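Local coordinates for translation initiation factor eif-2b-like protein (Chaetomium thermophilum, PDB 4ZEO) that probably acts in translation initiation as the delta subunit of eIF2B, the guanine nucleotide exchange factor of eIF2, at residues R186-L200 with E246-D258. Residues are numbered along the deposited sequence; the frame is centred on the assembly and turned at random.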
ATOM      1  N   ARG A 186      -4.729  17.557   4.323  1.00 46.11           N
ATOM      2  CA  ARG A 186      -4.405  18.713   3.535  1.00 49.95           C
ATOM      3  C   ARG A 186      -5.490  19.779   3.741  1.00 52.88           C
ATOM      4  O   ARG A 186      -5.197  20.964   3.939  1.00 54.22           O
ATOM      5  CB  ARG A 186      -4.264  18.306   2.073  1.00 52.42           C
ATOM      6  CG  ARG A 186      -3.418  19.230   1.254  1.00 56.40           C
ATOM      7  CD  ARG A 186      -3.446  18.859  -0.207  1.00 57.32           C
ATOM      8  NE  ARG A 186      -2.586  19.746  -0.967  1.00 59.37           N
ATOM      9  CZ  ARG A 186      -2.987  20.936  -1.397  1.00 63.09           C
ATOM     10  NH1 ARG A 186      -4.222  21.341  -1.127  1.00 63.13           N
ATOM     11  NH2 ARG A 186      -2.168  21.713  -2.094  1.00 67.57           N
ATOM     12  N   LYS A 187      -6.741  19.333   3.727  1.00 53.96           N
ATOM     13  CA  LYS A 187      -7.879  20.213   3.935  1.00 56.14           C
ATOM     14  C   LYS A 187      -7.900  20.768   5.376  1.00 53.72           C
ATOM     15  O   LYS A 187      -8.234  21.929   5.606  1.00 56.86           O
ATOM     16  CB  LYS A 187      -9.168  19.454   3.631  1.00 57.97           C
ATOM     17  CG  LYS A 187      -9.460  19.274   2.156  1.00 61.88           C
ATOM     18  CD  LYS A 187     -10.806  18.604   1.962  1.00 64.92           C
ATOM     19  CE  LYS A 187     -11.004  18.055   0.553  1.00 68.64           C
ATOM     20  NZ  LYS A 187     -11.369  19.094  -0.456  1.00 76.05           N
ATOM     21  N   VAL A 188      -7.514  19.936   6.340  1.00 48.94           N
ATOM     22  CA  VAL A 188      -7.455  20.340   7.745  1.00 46.04           C
ATOM     23  C   VAL A 188      -6.486  21.509   7.924  1.00 49.31           C
ATOM     24  O   VAL A 188      -6.810  22.496   8.583  1.00 51.75           O
ATOM     25  CB  VAL A 188      -7.036  19.160   8.645  1.00 41.56           C
ATOM     26  CG1 VAL A 188      -6.763  19.621  10.065  1.00 41.36           C
ATOM     27  CG2 VAL A 188      -8.087  18.076   8.615  1.00 38.91           C
ATOM     28  N   ILE A 189      -5.321  21.409   7.293  1.00 49.79           N
ATOM     29  CA  ILE A 189      -4.325  22.464   7.330  1.00 52.90           C
ATOM     30  C   ILE A 189      -4.827  23.743   6.663  1.00 59.36           C
ATOM     31  O   ILE A 189      -4.642  24.836   7.209  1.00 61.21           O
ATOM     32  CB  ILE A 189      -3.036  22.004   6.646  1.00 52.34           C
ATOM     33  CG1 ILE A 189      -2.421  20.850   7.430  1.00 49.03           C
ATOM     34  CG2 ILE A 189      -2.046  23.138   6.531  1.00 54.73           C
ATOM     35  CD1 ILE A 189      -1.273  20.187   6.718  1.00 48.68           C
ATOM     36  N   GLU A 190      -5.513  23.604   5.524  1.00 62.00           N
ATOM     37  CA  GLU A 190      -6.077  24.758   4.819  1.00 67.79           C
ATOM     38  C   GLU A 190      -7.028  25.500   5.739  1.00 69.73           C
ATOM     39  O   GLU A 190      -6.974  26.721   5.856  1.00 73.05           O
ATOM     40  CB  GLU A 190      -6.811  24.332   3.532  1.00 70.07           C
ATOM     41  CG  GLU A 190      -5.901  24.002   2.343  1.00 71.45           C
ATOM     42  CD  GLU A 190      -6.661  23.572   1.073  1.00 73.12           C
ATOM     43  OE1 GLU A 190      -7.510  22.649   1.147  1.00 70.50           O
ATOM     44  OE2 GLU A 190      -6.420  24.182   0.003  1.00 76.04           O
ATOM     45  N   SER A 191      -7.878  24.740   6.412  1.00 68.31           N
ATOM     46  CA  SER A 191      -8.880  25.286   7.308  1.00 70.79           C
ATOM     47  C   SER A 191      -8.267  25.892   8.561  1.00 68.37           C
ATOM     48  O   SER A 191      -8.864  26.753   9.194  1.00 71.32           O
ATOM     49  CB  SER A 191      -9.875  24.194   7.699  1.00 74.37           C
ATOM     50  OG  SER A 191     -10.792  23.941   6.648  1.00 81.90           O
ATOM     51  N   TYR A 192      -7.100  25.392   8.952  1.00 63.67           N
ATOM     52  CA  TYR A 192      -6.530  25.746  10.245  1.00 61.07           C
ATOM     53  C   TYR A 192      -6.258  27.244  10.437  1.00 65.32           C
ATOM     54  O   TYR A 192      -5.664  27.907   9.579  1.00 65.88           O
ATOM     55  CB  TYR A 192      -5.241  24.971  10.470  1.00 54.25           C
ATOM     56  CG  TYR A 192      -4.606  25.279  11.793  1.00 53.50           C
ATOM     57  CD1 TYR A 192      -5.145  24.772  12.970  1.00 51.79           C
ATOM     58  CD2 TYR A 192      -3.470  26.086  11.880  1.00 54.40           C
ATOM     59  CE1 TYR A 192      -4.569  25.051  14.192  1.00 51.71           C
ATOM     60  CE2 TYR A 192      -2.888  26.364  13.100  1.00 53.82           C
ATOM     61  CZ  TYR A 192      -3.443  25.841  14.251  1.00 53.07           C
ATOM     62  OH  TYR A 192      -2.878  26.106  15.478  1.00 55.52           O
ATOM     63  N   GLU A 193      -6.675  27.751  11.593  1.00 67.92           N
ATOM     64  CA  GLU A 193      -6.370  29.113  12.000  1.00 74.06           C
ATOM     65  C   GLU A 193      -5.765  29.113  13.391  1.00 71.67           C
ATOM     66  O   GLU A 193      -6.370  28.605  14.327  1.00 70.85           O
ATOM     67  CB  GLU A 193      -7.625  29.974  11.989  1.00 81.97           C
ATOM     68  CG  GLU A 193      -8.162  30.300  10.611  1.00 86.73           C
ATOM     69  CD  GLU A 193      -9.527  30.936  10.690  1.00 92.93           C
ATOM     70  OE1 GLU A 193     -10.441  30.278  11.228  1.00 92.09           O
ATOM     71  OE2 GLU A 193      -9.682  32.094  10.241  1.00 99.58           O
ATOM     72  N   THR A 194      -4.584  29.701  13.535  1.00 71.22           N
ATOM     73  CA  THR A 194      -3.918  29.736  14.835  1.00 69.30           C
ATOM     74  C   THR A 194      -4.714  30.574  15.822  1.00 72.55           C
ATOM     75  O   THR A 194      -5.109  31.695  15.511  1.00 76.81           O
ATOM     76  CB  THR A 194      -2.482  30.336  14.755  1.00 73.84           C
ATOM     77  OG1 THR A 194      -1.724  29.722  13.701  1.00 71.54           O
ATOM     78  CG2 THR A 194      -1.769  30.114  16.046  1.00 74.00           C
ATOM     79  N   PRO A 195      -4.933  30.043  17.031  1.00 72.44           N
ATOM     80  CA  PRO A 195      -5.600  30.804  18.095  1.00 75.18           C
ATOM     81  C   PRO A 195      -4.771  32.016  18.523  1.00 79.28           C
ATOM     82  O   PRO A 195      -3.545  31.985  18.428  1.00 79.43           O
ATOM     83  CB  PRO A 195      -5.727  29.785  19.223  1.00 73.82           C
ATOM     84  CG  PRO A 195      -5.741  28.452  18.500  1.00 69.11           C
ATOM     85  CD  PRO A 195      -4.744  28.630  17.405  1.00 68.28           C
ATOM     86  N   LYS A 196      -5.440  33.063  19.000  1.00 84.23           N
ATOM     87  CA  LYS A 196      -4.777  34.339  19.288  1.00 90.50           C
ATOM     88  C   LYS A 196      -3.722  34.130  20.383  1.00 90.39           C
ATOM     89  O   LYS A 196      -3.992  33.467  21.383  1.00 87.06           O
ATOM     90  CB  LYS A 196      -5.802  35.413  19.738  1.00 99.63           C
ATOM     91  CG  LYS A 196      -7.077  35.640  18.861  1.00126.77           C
ATOM     92  CD  LYS A 196      -7.116  34.881  17.513  1.00120.76           C
ATOM     93  CE  LYS A 196      -8.484  34.943  16.814  1.00118.42           C
ATOM     94  NZ  LYS A 196      -8.476  34.186  15.512  1.00112.58           N
ATOM     95  N   GLY A 197      -2.530  34.693  20.200  1.00 93.25           N
ATOM     96  CA  GLY A 197      -1.463  34.494  21.166  1.00 95.46           C
ATOM     97  C   GLY A 197      -0.872  33.091  21.178  1.00 91.02           C
ATOM     98  O   GLY A 197      -0.323  32.647  22.189  1.00 88.98           O
ATOM     99  N   ASN A 198      -1.002  32.374  20.067  1.00 86.47           N
ATOM    100  CA  ASN A 198      -0.491  31.015  19.978  1.00 80.65           C
ATOM    101  C   ASN A 198       0.234  30.789  18.650  1.00 77.83           C
ATOM    102  O   ASN A 198       0.178  31.625  17.762  1.00 79.79           O
ATOM    103  CB  ASN A 198      -1.644  30.024  20.179  1.00 77.04           C
ATOM    104  CG  ASN A 198      -1.189  28.682  20.755  1.00 73.03           C
ATOM    105  OD1 ASN A 198      -0.082  28.210  20.483  1.00 71.16           O
ATOM    106  ND2 ASN A 198      -2.035  28.086  21.591  1.00 71.41           N
ATOM    107  N   SER A 199       0.981  29.702  18.541  1.00 74.14           N
ATOM    108  CA  SER A 199       1.649  29.376  17.294  1.00 73.03           C
ATOM    109  C   SER A 199       1.235  27.986  16.841  1.00 69.59           C
ATOM    110  O   SER A 199       0.882  27.138  17.656  1.00 66.30           O
ATOM    111  CB  SER A 199       3.162  29.444  17.438  1.00 74.96           C
ATOM    112  OG  SER A 199       3.631  28.354  18.204  1.00 74.45           O
ATOM    113  N   LEU A 200       1.281  27.758  15.536  1.00 70.15           N
ATOM    114  CA  LEU A 200       0.955  26.460  14.987  1.00 65.50           C
ATOM    115  C   LEU A 200       1.896  25.411  15.568  1.00 63.32           C
ATOM    116  O   LEU A 200       1.474  24.298  15.883  1.00 59.21           O
ATOM    117  CB  LEU A 200       1.065  26.497  13.457  1.00 64.97           C
ATOM    118  CG  LEU A 200       1.020  25.221  12.599  1.00 62.08           C
ATOM    119  CD1 LEU A 200       0.469  25.564  11.216  1.00 62.03           C
ATOM    120  CD2 LEU A 200       2.371  24.527  12.470  1.00 61.48           C
ATOM    121  N   GLU A 246       2.190  31.966  10.099  1.00 84.48           N
ATOM    122  CA  GLU A 246       1.234  30.902   9.836  1.00 82.13           C
ATOM    123  C   GLU A 246       1.030  30.579   8.358  1.00 80.79           C
ATOM    124  O   GLU A 246       1.128  29.427   7.955  1.00 76.47           O
ATOM    125  CB  GLU A 246      -0.115  31.266  10.463  1.00 85.23           C
ATOM    126  CG  GLU A 246      -1.283  30.471   9.920  1.00 84.69           C
ATOM    127  CD  GLU A 246      -2.628  31.000  10.389  1.00 88.18           C
ATOM    128  OE1 GLU A 246      -2.900  30.955  11.604  1.00 87.29           O
ATOM    129  OE2 GLU A 246      -3.416  31.464   9.538  1.00 94.58           O
ATOM    130  N   ASP A 247       0.759  31.596   7.550  1.00 84.54           N
ATOM    131  CA  ASP A 247       0.628  31.416   6.104  1.00 84.38           C
ATOM    132  C   ASP A 247       1.847  30.666   5.517  1.00 82.52           C
ATOM    133  O   ASP A 247       1.686  29.796   4.655  1.00 78.80           O
ATOM    134  CB  ASP A 247       0.345  32.762   5.413  1.00 89.68           C
ATOM    135  CG  ASP A 247       1.472  33.763   5.560  1.00 94.97           C
ATOM    136  OD1 ASP A 247       2.565  33.370   6.003  1.00 93.68           O
ATOM    137  OD2 ASP A 247       1.244  34.948   5.223  1.00100.98           O
ATOM    138  N   GLU A 248       3.051  31.007   5.980  1.00 85.18           N
ATOM    139  CA  GLU A 248       4.275  30.374   5.490  1.00 85.40           C
ATOM    140  C   GLU A 248       4.424  28.944   5.990  1.00 81.57           C
ATOM    141  O   GLU A 248       4.918  28.086   5.264  1.00 82.05           O
ATOM    142  CB  GLU A 248       5.511  31.183   5.931  1.00 91.08           C
ATOM    143  CG  GLU A 248       6.839  30.404   5.857  1.00 91.83           C
ATOM    144  CD  GLU A 248       8.058  31.202   6.330  1.00 98.20           C
ATOM    145  OE1 GLU A 248       8.045  32.456   6.267  1.00104.25           O
ATOM    146  OE2 GLU A 248       9.048  30.567   6.748  1.00 97.25           O
ATOM    147  N   ALA A 249       3.984  28.684   7.219  1.00 78.07           N
ATOM    148  CA  ALA A 249       3.974  27.324   7.759  1.00 72.95           C
ATOM    149  C   ALA A 249       2.960  26.449   7.045  1.00 68.17           C
ATOM    150  O   ALA A 249       3.247  25.297   6.689  1.00 64.79           O
ATOM    151  CB  ALA A 249       3.699  27.329   9.260  1.00 72.69           C
ATOM    152  N   LYS A 250       1.767  26.997   6.835  1.00 68.69           N
ATOM    153  CA  LYS A 250       0.710  26.234   6.187  1.00 67.02           C
ATOM    154  C   LYS A 250       1.129  25.861   4.770  1.00 70.14           C
ATOM    155  O   LYS A 250       0.976  24.715   4.350  1.00 67.55           O
ATOM    156  CB  LYS A 250      -0.608  27.017   6.173  1.00 68.10           C
ATOM    157  CG  LYS A 250      -1.146  27.243   7.572  1.00 68.23           C
ATOM    158  CD  LYS A 250      -2.647  27.436   7.657  1.00 68.79           C
ATOM    159  CE  LYS A 250      -3.216  28.274   6.581  1.00 73.33           C
ATOM    160  NZ  LYS A 250      -4.693  28.260   6.735  1.00 74.48           N
ATOM    161  N   GLU A 251       1.710  26.817   4.051  1.00 76.80           N
ATOM    162  CA  GLU A 251       2.104  26.572   2.674  1.00 80.38           C
ATOM    163  C   GLU A 251       3.197  25.490   2.608  1.00 75.75           C
ATOM    164  O   GLU A 251       3.219  24.675   1.688  1.00 73.05           O
ATOM    165  CB  GLU A 251       2.549  27.867   2.007  1.00 90.63           C
ATOM    166  CG  GLU A 251       2.469  27.784   0.497  1.00 97.64           C
ATOM    167  CD  GLU A 251       1.046  27.479   0.010  1.00100.56           C
ATOM    168  OE1 GLU A 251       0.082  28.031   0.586  1.00101.45           O
ATOM    169  OE2 GLU A 251       0.892  26.675  -0.939  1.00102.77           O
ATOM    170  N   GLY A 252       4.116  25.513   3.568  1.00 74.18           N
ATOM    171  CA  GLY A 252       5.153  24.499   3.685  1.00 71.37           C
ATOM    172  C   GLY A 252       4.606  23.095   3.937  1.00 66.01           C
ATOM    173  O   GLY A 252       5.109  22.106   3.399  1.00 65.56           O
ATOM    174  N   LEU A 253       3.612  22.996   4.814  1.00 61.48           N
ATOM    175  CA  LEU A 253       2.981  21.713   5.106  1.00 55.39           C
ATOM    176  C   LEU A 253       2.229  21.197   3.866  1.00 54.03           C
ATOM    177  O   LEU A 253       2.242  20.007   3.582  1.00 51.26           O
ATOM    178  CB  LEU A 253       2.031  21.848   6.288  1.00 52.90           C
ATOM    179  CG  LEU A 253       2.664  21.911   7.673  1.00 53.32           C
ATOM    180  CD1 LEU A 253       1.574  22.098   8.723  1.00 52.42           C
ATOM    181  CD2 LEU A 253       3.474  20.652   7.972  1.00 51.13           C
ATOM    182  N   LEU A 254       1.580  22.103   3.138  1.00 55.79           N
ATOM    183  CA  LEU A 254       0.826  21.732   1.951  1.00 55.64           C
ATOM    184  C   LEU A 254       1.751  21.214   0.847  1.00 57.78           C
ATOM    185  O   LEU A 254       1.432  20.244   0.159  1.00 54.02           O
ATOM    186  CB  LEU A 254      -0.005  22.912   1.459  1.00 57.69           C
ATOM    187  CG  LEU A 254      -1.188  23.270   2.375  1.00 56.19           C
ATOM    188  CD1 LEU A 254      -2.150  24.234   1.701  1.00 52.32           C
ATOM    189  CD2 LEU A 254      -1.934  22.013   2.800  1.00 51.63           C
ATOM    190  N   GLU A 255       2.919  21.827   0.701  1.00 63.40           N
ATOM    191  CA  GLU A 255       3.827  21.374  -0.337  1.00 66.83           C
ATOM    192  C   GLU A 255       4.553  20.114   0.106  1.00 60.47           C
ATOM    193  O   GLU A 255       4.932  19.284  -0.708  1.00 58.70           O
ATOM    194  CB  GLU A 255       4.818  22.480  -0.685  1.00 76.21           C
ATOM    195  CG  GLU A 255       4.096  23.682  -1.261  1.00 86.32           C
ATOM    196  CD  GLU A 255       4.943  24.941  -1.330  1.00 97.02           C
ATOM    197  OE1 GLU A 255       6.179  24.850  -1.162  1.00100.95           O
ATOM    198  OE2 GLU A 255       4.363  26.025  -1.569  1.00103.74           O
ATOM    199  N   TRP A 256       4.680  19.944   1.412  1.00 56.52           N
ATOM    200  CA  TRP A 256       5.242  18.735   1.957  1.00 53.50           C
ATOM    201  C   TRP A 256       4.306  17.517   1.774  1.00 50.05           C
ATOM    202  O   TRP A 256       4.750  16.412   1.500  1.00 49.23           O
ATOM    203  CB  TRP A 256       5.580  18.964   3.418  1.00 54.13           C
ATOM    204  CG  TRP A 256       6.156  17.779   4.023  1.00 53.14           C
ATOM    205  CD1 TRP A 256       7.471  17.447   4.085  1.00 55.14           C
ATOM    206  CD2 TRP A 256       5.429  16.701   4.612  1.00 48.53           C
ATOM    207  NE1 TRP A 256       7.612  16.227   4.703  1.00 53.14           N
ATOM    208  CE2 TRP A 256       6.370  15.745   5.035  1.00 48.75           C
ATOM    209  CE3 TRP A 256       4.071  16.452   4.826  1.00 48.51           C
ATOM    210  CZ2 TRP A 256       6.007  14.558   5.678  1.00 48.55           C
ATOM    211  CZ3 TRP A 256       3.693  15.255   5.469  1.00 48.21           C
ATOM    212  CH2 TRP A 256       4.665  14.327   5.882  1.00 49.88           C
ATOM    213  N   ILE A 257       3.014  17.718   1.971  1.00 48.02           N
ATOM    214  CA  ILE A 257       2.030  16.664   1.734  1.00 44.22           C
ATOM    215  C   ILE A 257       1.986  16.256   0.262  1.00 45.83           C
ATOM    216  O   ILE A 257       1.909  15.075  -0.064  1.00 43.81           O
ATOM    217  CB  ILE A 257       0.635  17.116   2.213  1.00 43.11           C
ATOM    218  CG1 ILE A 257       0.628  17.074   3.739  1.00 40.26           C
ATOM    219  CG2 ILE A 257      -0.473  16.242   1.643  1.00 41.83           C
ATOM    220  CD1 ILE A 257      -0.688  17.345   4.367  1.00 40.26           C
ATOM    221  N   ASP A 258       2.019  17.253  -0.613  1.00 48.87           N
ATOM    222  CA  ASP A 258       1.978  17.032  -2.043  1.00 53.35           C
ATOM    223  C   ASP A 258       3.219  16.285  -2.494  1.00 53.00           C
ATOM    224  O   ASP A 258       3.170  15.419  -3.354  1.00 50.76           O
ATOM    225  CB  ASP A 258       1.849  18.365  -2.782  1.00 58.45           C
ATOM    226  CG  ASP A 258       0.485  18.998  -2.597  1.00 60.57           C
ATOM    227  OD1 ASP A 258      -0.413  18.344  -2.029  1.00 56.39           O
ATOM    228  OD2 ASP A 258       0.304  20.156  -3.023  1.00 66.76           O
TER
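The guanidinium of Arg186 has Leu254 over one face, offset toward the rim, and the carboxylate of Asp258 at its edge, their planes 4° apart, nearly coplanar. The salt bridge is side-on, with two hydrogen bonds: NE of Arg186 meets OD1 of Asp258 at 2.8 Å, and NH2 reaches OD2 at 3.1 Å on the syn lone pair. Arg186 is extended from CG to NE, its CG anti to the backbone N and 3.5 Å from Leu254 CD2. An alanine here would probably leave the Asp258 carboxylate without its positive mate and Leu254 CD2 without the methylene over it. Segments 186-191, the last turns of helix 174-191, and 246-258, the start of helix 246-277, run antiparallel at 170° in the helical part of this eIF2B alpha/beta/delta family chain. Ile189 is the knob, set into a hole of Lys250, Leu253, Leu254 and Ile257; its CD1 meets Ile257 CD1 tip to tip at 3.7 Å. Where helix 174-191 ends, Lys250, bent at chi3 (-41°), brings NZ to the carbonyls of Tyr192 (O at 3.0 Å, in that carbonyl's plane) and Glu190 (O at 2.9 Å, NZ above the plane of its own carbonyl). Beyond, Glu246 OE1 takes two bonds from Thr194, the backbone N on its syn side and OG1, at 2.7 Å, on the anti lone pair, tying the loop to the start of helix 246-277. Leu200 CD1 rests on Ala249 CB, while Phe240 touches both Leu200 and Leu253.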